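Cys-Gly metallodipeptidase DUG1 (Saccharomyces cerevisiae, PDB 4G1P) hydrolyses the dipeptide Cys-Gly with the help of bound metal ions and serves as the catalytic subunit of the glutathione-degrading complex. Local coordinates at residues 85-90 with 187-192; 98-103 with 198-203; 210-215 with 437-442; 270-275 with 350-355; 312-317 with 416-421. All coordinates share one frame; numbering follows the deposited sequence.

Contact 1: 85-90 with 187-192; sequences LSRFGS and NGYFKG
The R87 guanidinium lies nearly flat on one face of the Y189 ring, with NH1 over the ring centre and the two planes 28° apart. R87 CZ stands 3.9 Å from the centroid of the Y189 ring, a cation-pi stack in which the two side chains slide past each other in opposite directions. The R87 chain runs straight as far as CD and then bends at chi3 (84°), taking NE off the line of the chain; beyond it CZ and NH1 lie over the ring. R87 NH2 reaches on to the main chain, donating to Y189 O at 2.7 Å through a bent hydrogen bond that lies in the carbonyl plane but leaves the guanidinium plane. The opposite face of the same ring carries L85, whose CD1 makes a CH-pi contact offset toward the rim, 3.7 Å from Y189 CG. The Y189 ring is thus covered on opposite faces by R87 and L85, two residues apart on strand 83-88, within the mixed sheet of the catalytic alpha/beta domain; the ring itself projects from a type I turn, G188 to K191, in the loop between helix 178-185 and strand 195-198. The second methyl of L85, CD2, meets F190 CZ at 3.7 Å, the two side chains crossing at about a right angle. D60 ties the polar ends together: its backbone O is hydrogen-bonded to Y189 OH, and its carboxylate forms a salt bridge with R87 NH1. E185, from the preceding helix, accepts a hydrogen bond from Y189 N, while V164 of strand 162-168 packs on the tyrosine.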
# COMPACT_ATOMS: atom_id res chain seq x y z
N LEU A 85 8.23 -0.83 35.23
CA LEU A 85 9.30 -0.48 36.15
C LEU A 85 9.44 -1.55 37.22
O LEU A 85 8.45 -2.00 37.79
CB LEU A 85 9.03 0.88 36.81
CG LEU A 85 8.65 2.09 35.96
CD1 LEU A 85 8.61 3.29 36.87
CD2 LEU A 85 9.60 2.33 34.80
N SER A 86 10.68 -1.95 37.49
CA SER A 86 10.94 -2.88 38.56
C SER A 86 12.35 -2.70 39.12
O SER A 86 13.20 -2.06 38.51
CB SER A 86 10.74 -4.31 38.07
OG SER A 86 11.78 -4.70 37.20
N ARG A 87 12.58 -3.25 40.31
CA ARG A 87 13.89 -3.20 40.92
C ARG A 87 14.27 -4.61 41.31
O ARG A 87 13.40 -5.44 41.63
CB ARG A 87 13.92 -2.28 42.14
CG ARG A 87 12.74 -1.31 42.23
CD ARG A 87 12.77 -0.37 43.45
NE ARG A 87 13.61 0.79 43.18
CZ ARG A 87 13.15 2.00 42.91
NH1 ARG A 87 11.86 2.26 42.90
NH2 ARG A 87 14.01 2.97 42.66
N PHE A 88 15.56 -4.90 41.27
CA PHE A 88 16.08 -6.13 41.85
C PHE A 88 17.24 -5.78 42.77
O PHE A 88 18.29 -5.32 42.33
CB PHE A 88 16.51 -7.14 40.79
CG PHE A 88 16.99 -8.43 41.36
CD1 PHE A 88 18.33 -8.61 41.68
CD2 PHE A 88 16.11 -9.47 41.62
CE1 PHE A 88 18.78 -9.79 42.23
CE2 PHE A 88 16.55 -10.66 42.16
CZ PHE A 88 17.88 -10.82 42.47
N GLY A 89 17.03 -6.02 44.06
CA GLY A 89 17.96 -5.64 45.10
C GLY A 89 17.68 -4.24 45.63
O GLY A 89 17.17 -3.38 44.92
N SER A 90 18.00 -4.02 46.90
CA SER A 90 17.89 -2.69 47.48
C SER A 90 18.96 -2.49 48.54
O SER A 90 18.67 -2.11 49.67
CB SER A 90 16.49 -2.41 48.05
OG SER A 90 15.96 -3.51 48.77
N ASN A 187 13.16 12.30 40.01
CA ASN A 187 13.35 12.49 41.44
C ASN A 187 12.37 11.64 42.21
O ASN A 187 12.03 11.93 43.36
CB ASN A 187 13.20 13.97 41.82
CG ASN A 187 12.16 14.69 40.97
OD1 ASN A 187 11.56 14.09 40.07
ND2 ASN A 187 11.93 15.97 41.26
N GLY A 188 11.92 10.57 41.55
CA GLY A 188 10.96 9.63 42.10
C GLY A 188 11.49 8.22 41.96
O GLY A 188 12.47 7.87 42.62
N TYR A 189 10.86 7.43 41.10
CA TYR A 189 11.25 6.02 40.95
C TYR A 189 12.71 5.88 40.54
O TYR A 189 13.35 4.91 40.91
CB TYR A 189 10.34 5.29 39.96
CG TYR A 189 10.36 3.79 40.08
CD1 TYR A 189 11.41 3.05 39.57
CD2 TYR A 189 9.32 3.12 40.69
CE1 TYR A 189 11.44 1.67 39.69
CE2 TYR A 189 9.33 1.73 40.81
CZ TYR A 189 10.40 1.02 40.31
OH TYR A 189 10.43 -0.35 40.43
N PHE A 190 13.24 6.86 39.81
CA PHE A 190 14.60 6.79 39.29
C PHE A 190 15.62 7.62 40.09
O PHE A 190 16.74 7.83 39.62
CB PHE A 190 14.63 7.28 37.85
CG PHE A 190 13.80 6.45 36.92
CD1 PHE A 190 13.74 5.08 37.06
CD2 PHE A 190 13.07 7.06 35.90
CE1 PHE A 190 12.98 4.31 36.20
CE2 PHE A 190 12.32 6.29 35.04
CZ PHE A 190 12.27 4.91 35.18
N LYS A 191 15.23 8.06 41.29
CA LYS A 191 16.05 9.00 42.06
C LYS A 191 17.48 8.53 42.32
O LYS A 191 18.42 9.32 42.18
CB LYS A 191 15.36 9.40 43.38
CG LYS A 191 15.56 8.45 44.55
CD LYS A 191 14.88 8.99 45.81
CE LYS A 191 14.86 7.97 46.96
NZ LYS A 191 16.16 7.83 47.70
N GLY A 192 17.66 7.26 42.65
CA GLY A 192 18.99 6.80 43.03
C GLY A 192 19.88 6.27 41.93
O GLY A 192 20.97 5.76 42.20

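Contact 2: 98-103 with 198-203; sequences LVYGHY and ISDNYW
D200 places CG anti to its backbone N (chi1 -151°), while H102 places CG between its backbone N and carbonyl carbon (chi1 69°), and the two side chains cross at about a right angle. D200 OD2 sits at the edge of the imidazole, in its plane and 2.9 Å from H102 CD2, with ring and carboxylate turned 45° apart. The imidazole is held by ND1, hydrogen-bonded to D104 O. Behind this pair, Y100 and I198 lie side by side, Y100 CD1 against I198 CG1 at 3.8 Å, and Y100 OH is hydrogen-bonded to the E168 carboxylate. Where the strands part, a water takes the place of direct bonds: it donates to Y100 O and S199 O and accepts from S199 N at 2.8 Å. D200 and D137 both bind a zinc ion. An alanine in place of D200 would probably leave that zinc short of a carboxylate ligand and the CD2 edge of H102 without its neighbour. D200, and probably H102, at or just past the C-terminal ends of parallel strands 195-198 and 96-102, contribute to the dinuclear site of M20 peptidases, which D137, E172 and H450 complete.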
# COMPACT_ATOMS: atom_id res chain seq x y z
N LEU A 98 20.11 1.35 35.86
CA LEU A 98 18.82 1.29 35.19
C LEU A 98 19.03 0.69 33.81
O LEU A 98 19.88 1.17 33.03
CB LEU A 98 18.19 2.68 35.08
CG LEU A 98 16.93 2.83 34.23
CD1 LEU A 98 15.92 1.80 34.64
CD2 LEU A 98 16.32 4.19 34.41
N VAL A 99 18.27 -0.36 33.51
CA VAL A 99 18.27 -0.92 32.16
C VAL A 99 16.95 -0.66 31.47
O VAL A 99 15.88 -0.84 32.05
CB VAL A 99 18.63 -2.42 32.11
CG1 VAL A 99 20.05 -2.64 32.58
CG2 VAL A 99 17.65 -3.25 32.94
N TYR A 100 17.04 -0.23 30.22
CA TYR A 100 15.88 0.06 29.38
C TYR A 100 15.88 -0.83 28.15
O TYR A 100 16.94 -1.13 27.57
CB TYR A 100 15.91 1.51 28.94
CG TYR A 100 15.10 1.82 27.71
CD1 TYR A 100 15.63 1.65 26.43
CD2 TYR A 100 13.81 2.31 27.82
CE1 TYR A 100 14.89 1.92 25.31
CE2 TYR A 100 13.06 2.60 26.70
CZ TYR A 100 13.61 2.40 25.45
OH TYR A 100 12.86 2.69 24.35
N GLY A 101 14.67 -1.21 27.72
CA GLY A 101 14.46 -1.95 26.49
C GLY A 101 13.00 -1.82 26.08
O GLY A 101 12.23 -1.07 26.68
N HIS A 102 12.60 -2.55 25.05
CA HIS A 102 11.22 -2.44 24.62
C HIS A 102 10.62 -3.76 24.19
O HIS A 102 11.28 -4.57 23.52
CB HIS A 102 11.05 -1.37 23.53
CG HIS A 102 11.68 -1.72 22.21
ND1 HIS A 102 11.00 -2.42 21.23
CD2 HIS A 102 12.89 -1.41 21.69
CE1 HIS A 102 11.79 -2.55 20.17
NE2 HIS A 102 12.93 -1.94 20.42
N TYR A 103 9.37 -3.96 24.57
CA TYR A 103 8.73 -5.24 24.35
C TYR A 103 7.74 -5.28 23.18
O TYR A 103 7.22 -6.35 22.87
CB TYR A 103 8.06 -5.72 25.62
CG TYR A 103 6.97 -4.83 26.16
CD1 TYR A 103 5.69 -4.86 25.62
CD2 TYR A 103 7.21 -3.99 27.26
CE1 TYR A 103 4.67 -4.06 26.13
CE2 TYR A 103 6.20 -3.19 27.77
CZ TYR A 103 4.92 -3.23 27.20
OH TYR A 103 3.91 -2.46 27.70
N ILE A 198 21.60 0.30 27.92
CA ILE A 198 20.59 -0.06 26.95
C ILE A 198 21.16 -1.08 25.99
O ILE A 198 22.24 -0.88 25.44
CB ILE A 198 20.14 1.16 26.12
CG1 ILE A 198 19.35 2.13 26.98
CG2 ILE A 198 19.28 0.72 24.95
CD1 ILE A 198 19.03 3.44 26.26
N SER A 199 20.43 -2.18 25.80
CA SER A 199 20.78 -3.15 24.79
C SER A 199 19.70 -3.14 23.73
O SER A 199 18.69 -3.81 23.86
CB SER A 199 20.89 -4.53 25.42
OG SER A 199 21.43 -5.45 24.50
N ASP A 200 19.91 -2.36 22.68
CA ASP A 200 18.87 -2.15 21.69
C ASP A 200 19.46 -1.77 20.35
O ASP A 200 18.88 -0.97 19.61
CB ASP A 200 17.92 -1.06 22.17
CG ASP A 200 16.51 -1.23 21.64
OD1 ASP A 200 16.25 -2.16 20.86
OD2 ASP A 200 15.64 -0.41 22.00
N ASN A 201 20.63 -2.31 20.04
CA ASN A 201 21.20 -2.17 18.71
C ASN A 201 22.07 -3.37 18.43
O ASN A 201 21.90 -4.40 19.06
CB ASN A 201 21.96 -0.85 18.55
CG ASN A 201 23.20 -0.78 19.42
OD1 ASN A 201 23.18 -1.16 20.59
ND2 ASN A 201 24.30 -0.32 18.82
N TYR A 202 23.02 -3.25 17.51
CA TYR A 202 23.72 -4.42 16.96
C TYR A 202 25.17 -4.11 16.73
O TYR A 202 25.55 -2.94 16.67
CB TYR A 202 23.08 -4.82 15.62
CG TYR A 202 21.61 -4.50 15.62
CD1 TYR A 202 21.16 -3.25 15.21
CD2 TYR A 202 20.69 -5.41 16.11
CE1 TYR A 202 19.81 -2.93 15.26
CE2 TYR A 202 19.35 -5.11 16.16
CZ TYR A 202 18.91 -3.87 15.73
OH TYR A 202 17.56 -3.56 15.79
N TRP A 203 25.98 -5.15 16.58
CA TRP A 203 27.35 -5.01 16.14
C TRP A 203 27.30 -4.37 14.78
O TRP A 203 26.31 -4.49 14.07
CB TRP A 203 28.03 -6.36 15.96
CG TRP A 203 28.24 -7.12 17.21
CD1 TRP A 203 27.94 -6.72 18.47
CD2 TRP A 203 28.82 -8.43 17.32
NE1 TRP A 203 28.29 -7.70 19.37
CE2 TRP A 203 28.83 -8.76 18.69
CE3 TRP A 203 29.32 -9.34 16.40
CZ2 TRP A 203 29.33 -9.97 19.16
CZ3 TRP A 203 29.82 -10.55 16.86
CH2 TRP A 203 29.82 -10.85 18.23
O HOH W 1 18.12 -3.55 26.68

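Contact 3: 210-215 with 437-442; sequences VLTYGL and VLLLPM
T212 and L439 form the one bridge between these strands, an antiparallel hydrogen-bonded pair in which T212 N donates to L439 O at 3.2 Å with an N-H...O angle of 167°. The strand directions are 128° apart, well short of antiparallel, and contact passes from backbone to side chains on either side of the bridge. L439 CG stands anti to its carbonyl carbon (chi1 -56°), and CD1, which chi2 sets anti to CA, fits between two partners: T212 CG2 at 3.6 Å and L215 CD1 at 3.6 Å. Beyond the bridge in the other direction, P441 lays its ring against V210, with P441 CG 3.5 Å from V210 CG2. L211 and L440 run side by side, pointing the same way, and touch methyl to methyl, CD2 to CD2 at 4.0 Å. T212 OG1 accepts a hydrogen bond from N201 ND2, which holds the hydroxyl, with a weak bond to T417 as well, while CG2 faces the leucine; L440 O receives S199 OG from the loop that carries D200. In the next layer, strand 415-419 pairs with strand 210-226 on its other edge, helix 397-410 backs L211 and L438, and helix 458-477 packs on L440. The single bridge joins 437-439, the edge strand of the catalytic domain's sheet, to the start of strand 210-226, whose own sheet runs on toward the lid domain, close to the zinc-binding loop of D200.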
# COMPACT_ATOMS: atom_id res chain seq x y z
N VAL A 210 31.04 -4.76 19.53
CA VAL A 210 31.26 -3.32 19.56
C VAL A 210 30.64 -2.74 20.82
O VAL A 210 29.80 -3.36 21.47
CB VAL A 210 30.64 -2.58 18.32
CG1 VAL A 210 31.01 -3.27 17.03
CG2 VAL A 210 29.13 -2.50 18.44
N LEU A 211 31.07 -1.54 21.18
CA LEU A 211 30.32 -0.77 22.15
C LEU A 211 29.94 0.53 21.45
O LEU A 211 30.71 1.09 20.65
CB LEU A 211 31.14 -0.53 23.42
CG LEU A 211 31.54 -1.81 24.15
CD1 LEU A 211 32.37 -1.48 25.36
CD2 LEU A 211 30.31 -2.62 24.56
N THR A 212 28.73 0.99 21.72
CA THR A 212 28.17 2.05 20.93
C THR A 212 28.07 3.32 21.72
O THR A 212 27.49 3.35 22.80
CB THR A 212 26.82 1.63 20.34
OG1 THR A 212 27.03 0.54 19.43
CG2 THR A 212 26.17 2.79 19.58
N TYR A 213 28.67 4.39 21.19
CA TYR A 213 28.69 5.66 21.89
C TYR A 213 27.89 6.78 21.21
O TYR A 213 27.88 7.92 21.69
CB TYR A 213 30.14 6.11 22.15
CG TYR A 213 30.95 6.43 20.90
CD1 TYR A 213 31.67 5.45 20.24
CD2 TYR A 213 30.99 7.72 20.40
CE1 TYR A 213 32.40 5.74 19.12
CE2 TYR A 213 31.71 8.02 19.27
CZ TYR A 213 32.42 7.03 18.64
OH TYR A 213 33.15 7.34 17.51
N GLY A 214 27.20 6.45 20.11
CA GLY A 214 26.43 7.45 19.37
C GLY A 214 25.24 6.95 18.55
O GLY A 214 25.32 5.92 17.88
N LEU A 215 24.14 7.69 18.60
CA LEU A 215 22.96 7.36 17.81
C LEU A 215 22.51 8.53 16.95
O LEU A 215 22.55 9.67 17.38
CB LEU A 215 21.80 6.99 18.72
CG LEU A 215 21.91 5.72 19.54
CD1 LEU A 215 21.05 5.87 20.76
CD2 LEU A 215 21.44 4.55 18.70
N VAL A 437 25.23 7.06 29.81
CA VAL A 437 24.49 5.98 29.19
C VAL A 437 25.45 5.14 28.38
O VAL A 437 26.30 5.68 27.68
CB VAL A 437 23.38 6.50 28.27
CG1 VAL A 437 22.77 5.35 27.48
CG2 VAL A 437 22.30 7.23 29.09
N LEU A 438 25.32 3.82 28.50
CA LEU A 438 26.07 2.88 27.69
C LEU A 438 25.14 2.07 26.77
O LEU A 438 24.10 1.58 27.21
CB LEU A 438 26.83 1.93 28.60
CG LEU A 438 27.29 0.64 27.94
CD1 LEU A 438 28.48 0.91 27.03
CD2 LEU A 438 27.64 -0.39 29.00
N LEU A 439 25.51 1.93 25.50
CA LEU A 439 24.78 1.03 24.61
C LEU A 439 25.54 -0.27 24.38
O LEU A 439 26.65 -0.27 23.86
CB LEU A 439 24.51 1.69 23.26
CG LEU A 439 23.77 3.01 23.31
CD1 LEU A 439 23.44 3.40 21.91
CD2 LEU A 439 22.53 2.89 24.15
N LEU A 440 24.92 -1.39 24.76
CA LEU A 440 25.56 -2.71 24.74
C LEU A 440 24.83 -3.63 23.77
O LEU A 440 23.98 -4.42 24.18
CB LEU A 440 25.49 -3.34 26.13
CG LEU A 440 26.63 -4.20 26.66
CD1 LEU A 440 26.14 -5.06 27.80
CD2 LEU A 440 27.30 -5.04 25.59
N PRO A 441 25.19 -3.56 22.49
CA PRO A 441 24.53 -4.36 21.45
C PRO A 441 24.62 -5.85 21.72
O PRO A 441 25.67 -6.38 22.04
CB PRO A 441 25.34 -4.03 20.19
CG PRO A 441 26.68 -3.64 20.71
CD PRO A 441 26.40 -2.89 22.00
N MET A 442 23.50 -6.55 21.58
CA MET A 442 23.56 -7.99 21.68
C MET A 442 23.86 -8.60 20.33
O MET A 442 24.84 -9.33 20.18
CB MET A 442 22.26 -8.56 22.22
CG MET A 442 22.22 -10.07 22.18
SD MET A 442 21.06 -10.68 23.39
CE MET A 442 22.11 -10.82 24.85

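Contact 4: 270-275 with 350-355; sequences MVAPLT and VPDMDS
The D352 carboxylate and the peptide group before it are the flat elements that meet A272. A272 CB approaches the carboxylate from well out of its plane, equally far from both oxygens, at 3.2 Å from D352 OD1 and 3.2 Å from D352 OD2. The peptide joining P351 to D352 is cis, so its C=O and N-H lie along the same edge, and that edge faces the backbone of 270-272. Two hydrogen bonds use it: D352 N donates to M270 O at 2.9 Å, in the plane of that carbonyl, and A272 N donates to P351 O at 2.9 Å. The second reaches its oxygen well to one side, at a C=O...N angle of 106°. M270 extends past the loop with SD anti to CA (chi2 -175°), and its sulfur accepts a weak hydrogen bond from D354 N at 3.6 Å. Within 350-355, M353 SD likewise takes a weak bond from V350 N. Carbon contacts are looser: M270 CB lies 4.1 Å from M353 CG, and V271 CG2 lies 4.4 Å from V350 CG2, with P317 packing on both valines. The contact joins the loop between helices 267-270 and 276-281 to the turn between strand 340-349 and helix 355-371; T275 and D354 cap the helices that follow, and A272 O accepts a bond from R315 NH2. The firm cross-links are backbone to backbone and rest on the cis geometry of one peptide; the side chains add thin apolar cover and one weak sulfur bond across the contact, with D352, an exposed residue, at its edge.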
# COMPACT_ATOMS: atom_id res chain seq x y z
N MET A 270 23.54 22.90 9.21
CA MET A 270 23.39 22.46 10.59
C MET A 270 24.25 21.28 10.94
O MET A 270 24.34 20.91 12.11
CB MET A 270 21.94 22.07 10.86
CG MET A 270 21.01 23.22 11.09
SD MET A 270 19.40 22.58 11.54
CE MET A 270 18.98 21.72 10.03
N VAL A 271 24.85 20.66 9.93
CA VAL A 271 25.67 19.47 10.13
C VAL A 271 27.04 19.80 10.72
O VAL A 271 27.86 20.47 10.08
CB VAL A 271 25.86 18.70 8.83
CG1 VAL A 271 26.87 17.57 9.01
CG2 VAL A 271 24.53 18.15 8.36
N ALA A 272 27.29 19.34 11.94
CA ALA A 272 28.56 19.60 12.61
C ALA A 272 29.74 19.14 11.76
O ALA A 272 29.68 18.09 11.12
CB ALA A 272 28.59 18.94 13.98
N PRO A 273 30.82 19.93 11.73
CA PRO A 273 31.98 19.61 10.90
C PRO A 273 32.81 18.46 11.47
O PRO A 273 32.80 18.18 12.67
CB PRO A 273 32.79 20.90 10.92
CG PRO A 273 32.39 21.57 12.19
CD PRO A 273 30.95 21.25 12.38
N LEU A 274 33.56 17.81 10.58
CA LEU A 274 34.31 16.63 10.93
C LEU A 274 35.61 16.99 11.64
O LEU A 274 36.47 17.63 11.05
CB LEU A 274 34.61 15.85 9.66
CG LEU A 274 35.32 14.52 9.83
CD1 LEU A 274 34.46 13.57 10.65
CD2 LEU A 274 35.62 13.93 8.47
N THR A 275 35.75 16.58 12.90
CA THR A 275 36.93 16.91 13.70
C THR A 275 38.00 15.82 13.71
O THR A 275 37.72 14.66 13.42
CB THR A 275 36.59 17.17 15.19
OG1 THR A 275 36.11 15.96 15.79
CG2 THR A 275 35.57 18.27 15.34
N VAL A 350 21.79 14.12 12.79
CA VAL A 350 23.10 14.05 13.39
C VAL A 350 23.35 15.39 14.06
O VAL A 350 22.59 16.33 13.87
CB VAL A 350 24.16 13.85 12.32
CG1 VAL A 350 23.94 12.53 11.58
CG2 VAL A 350 24.15 15.02 11.36
N PRO A 351 24.42 15.48 14.88
CA PRO A 351 24.75 16.83 15.33
C PRO A 351 25.26 17.68 14.15
O PRO A 351 25.94 17.16 13.26
CB PRO A 351 25.86 16.59 16.35
CG PRO A 351 26.45 15.26 15.96
CD PRO A 351 25.30 14.46 15.48
N ASP A 352 24.92 18.96 14.12
CA ASP A 352 24.11 19.57 15.17
C ASP A 352 22.75 19.97 14.65
O ASP A 352 22.38 21.14 14.73
CB ASP A 352 24.82 20.82 15.72
CG ASP A 352 26.32 20.63 15.89
OD1 ASP A 352 26.74 19.65 16.55
OD2 ASP A 352 27.09 21.45 15.35
N MET A 353 21.98 19.02 14.12
CA MET A 353 20.67 19.34 13.54
C MET A 353 19.60 19.59 14.60
O MET A 353 19.37 18.75 15.46
CB MET A 353 20.24 18.22 12.59
CG MET A 353 21.15 18.07 11.40
SD MET A 353 20.91 16.53 10.49
CE MET A 353 19.21 16.75 9.94
N ASP A 354 18.95 20.75 14.55
CA ASP A 354 17.84 21.03 15.45
C ASP A 354 16.53 20.47 14.89
O ASP A 354 16.22 20.69 13.71
CB ASP A 354 17.71 22.54 15.70
CG ASP A 354 16.51 22.90 16.58
OD1 ASP A 354 16.31 22.27 17.64
OD2 ASP A 354 15.74 23.81 16.21
N SER A 355 15.77 19.77 15.72
CA SER A 355 14.54 19.12 15.29
C SER A 355 13.59 20.13 14.65
O SER A 355 13.21 19.99 13.48
CB SER A 355 13.86 18.42 16.47
OG SER A 355 12.73 17.66 16.05

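Contact 5: 312-317 with 416-421; sequences HRWRYP and FTREGG
The W314 indole lies over the backbone of R418 in a buried contact, where the end of helix 306-314 meets strand 415-419. R418 N lies over the centre of the indole, 3.6 Å above its plane, and R418 CB forms a CH-pi contact with the five-membered ring of W314, 3.9 Å from its centroid and 27° off the normal. The outer end of the indole reaches the preceding residue, W314 CZ2 to T417 CB at 3.7 Å. The R418 chain bends at chi3 (74°), and R315 CB lies over one face of its guanidinium, 3.8 Å from R418 NH1. A water spans the backbones, donating to W314 O at 2.7 Å and E419 O at 3.1 Å, with a long, weak bond from R418 NE. Where the strand ends, G420 CA comes up to R313 O in a CA-H...O contact. An alanine in place of W314 would probably open a gap over T417 and R418 and deprive the R418 backbone of its aromatic cover. R315 forms a salt bridge with E278, I285 packs on the indole, and I236 of the second subunit touches R313. Beyond the tryptophan, strand 415-419 runs parallel to strand 210-226, hydrogen-bonded to it through T417 and E419.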
# COMPACT_ATOMS: atom_id res chain seq x y z
N HIS A 312 28.84 7.93 6.57
CA HIS A 312 27.50 8.12 6.06
C HIS A 312 26.43 7.30 6.78
O HIS A 312 25.25 7.64 6.73
CB HIS A 312 27.46 7.95 4.53
CG HIS A 312 27.95 9.16 3.80
ND1 HIS A 312 29.20 9.22 3.21
CD2 HIS A 312 27.38 10.37 3.61
CE1 HIS A 312 29.37 10.42 2.68
NE2 HIS A 312 28.28 11.13 2.91
N ARG A 313 26.84 6.23 7.48
CA ARG A 313 25.93 5.57 8.43
C ARG A 313 25.84 6.32 9.75
O ARG A 313 24.81 6.28 10.40
CB ARG A 313 26.39 4.16 8.78
CG ARG A 313 26.54 3.23 7.63
CD ARG A 313 27.27 1.99 8.09
NE ARG A 313 26.41 1.16 8.92
CZ ARG A 313 26.20 -0.13 8.69
NH1 ARG A 313 26.81 -0.71 7.68
NH2 ARG A 313 25.41 -0.83 9.49
N TRP A 314 26.93 6.96 10.17
CA TRP A 314 27.03 7.43 11.56
C TRP A 314 26.84 8.92 11.81
O TRP A 314 26.25 9.30 12.81
CB TRP A 314 28.34 6.99 12.20
CG TRP A 314 28.49 5.51 12.35
CD1 TRP A 314 27.52 4.57 12.21
CD2 TRP A 314 29.70 4.80 12.67
NE1 TRP A 314 28.04 3.32 12.41
CE2 TRP A 314 29.38 3.43 12.70
CE3 TRP A 314 31.02 5.19 12.94
CZ2 TRP A 314 30.33 2.45 12.99
CZ3 TRP A 314 31.96 4.22 13.22
CH2 TRP A 314 31.61 2.86 13.24
N ARG A 315 27.38 9.77 10.93
CA ARG A 315 27.49 11.18 11.29
C ARG A 315 27.08 12.16 10.21
O ARG A 315 27.11 13.36 10.44
CB ARG A 315 28.90 11.51 11.81
CG ARG A 315 30.01 11.26 10.81
CD ARG A 315 30.48 12.56 10.18
NE ARG A 315 30.81 13.54 11.21
CZ ARG A 315 30.52 14.83 11.12
NH1 ARG A 315 29.90 15.30 10.04
NH2 ARG A 315 30.84 15.67 12.11
N TYR A 316 26.69 11.66 9.04
CA TYR A 316 26.01 12.49 8.04
C TYR A 316 24.55 12.09 8.00
O TYR A 316 24.23 10.91 8.13
CB TYR A 316 26.65 12.32 6.66
CG TYR A 316 28.03 12.94 6.57
CD1 TYR A 316 28.28 14.20 7.10
CD2 TYR A 316 29.09 12.27 5.97
CE1 TYR A 316 29.53 14.78 7.03
CE2 TYR A 316 30.35 12.84 5.89
CZ TYR A 316 30.56 14.10 6.43
OH TYR A 316 31.81 14.69 6.36
N PRO A 317 23.64 13.07 7.83
CA PRO A 317 22.21 12.75 7.81
C PRO A 317 21.83 11.89 6.62
O PRO A 317 22.62 11.75 5.68
CB PRO A 317 21.54 14.13 7.71
CG PRO A 317 22.57 15.02 7.14
CD PRO A 317 23.90 14.50 7.62
N PHE A 416 34.83 0.67 19.00
CA PHE A 416 33.95 1.71 19.50
C PHE A 416 33.21 2.35 18.33
O PHE A 416 33.82 2.94 17.45
CB PHE A 416 34.73 2.74 20.30
CG PHE A 416 35.16 2.26 21.65
CD1 PHE A 416 36.24 1.40 21.78
CD2 PHE A 416 34.49 2.67 22.79
CE1 PHE A 416 36.64 0.97 23.04
CE2 PHE A 416 34.89 2.24 24.04
CZ PHE A 416 35.97 1.39 24.17
N THR A 417 31.90 2.21 18.31
CA THR A 417 31.15 2.54 17.11
C THR A 417 29.99 3.45 17.41
O THR A 417 29.54 3.58 18.54
CB THR A 417 30.54 1.28 16.48
OG1 THR A 417 29.63 0.69 17.41
CG2 THR A 417 31.62 0.28 16.12
N ARG A 418 29.50 4.09 16.36
CA ARG A 418 28.26 4.82 16.46
C ARG A 418 27.18 4.00 15.79
O ARG A 418 27.45 2.90 15.32
CB ARG A 418 28.42 6.21 15.84
CG ARG A 418 29.39 7.05 16.66
CD ARG A 418 29.81 8.30 15.94
NE ARG A 418 28.75 9.30 15.92
CZ ARG A 418 28.95 10.57 15.63
NH1 ARG A 418 30.17 11.00 15.36
NH2 ARG A 418 27.94 11.42 15.63
N GLU A 419 25.95 4.50 15.79
CA GLU A 419 24.82 3.78 15.23
C GLU A 419 24.09 4.61 14.19
O GLU A 419 23.83 5.81 14.40
CB GLU A 419 23.82 3.41 16.32
CG GLU A 419 23.72 1.94 16.61
CD GLU A 419 23.25 1.13 15.43
OE1 GLU A 419 22.29 1.56 14.75
OE2 GLU A 419 23.84 0.05 15.19
N GLY A 420 23.75 3.97 13.08
CA GLY A 420 22.87 4.56 12.09
C GLY A 420 21.44 4.60 12.60
O GLY A 420 20.67 5.50 12.26
N GLY A 421 21.09 3.62 13.42
CA GLY A 421 19.76 3.54 13.98
C GLY A 421 19.55 4.54 15.09
O GLY A 421 20.43 5.36 15.36
O HOH W 2 25.53 8.27 15.20

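In the fold
Contacts 1, 2, 3 and 5 are buried, whereas contact 4 lies partly at the surface, away from the annotated sites. Contacts 1, 2 and 3 all reach the six-stranded sheet: contact 1 near one side of it, about 24 Å from the chain centre, contact 2 at the strand ends that bear metal ligands, and contact 3 at its last strand. Contacts 3 and 5 hold neighbouring strands, 210-226 and 415-419, and contact 5 reaches contact 4 through R315. Chemistry follows place: a charged stack in contact 1, metal ligands and water in contact 2, leucine and proline packing in contact 3, backbone and sulfur bonding in contact 4, and an indole over a strand in contact 5.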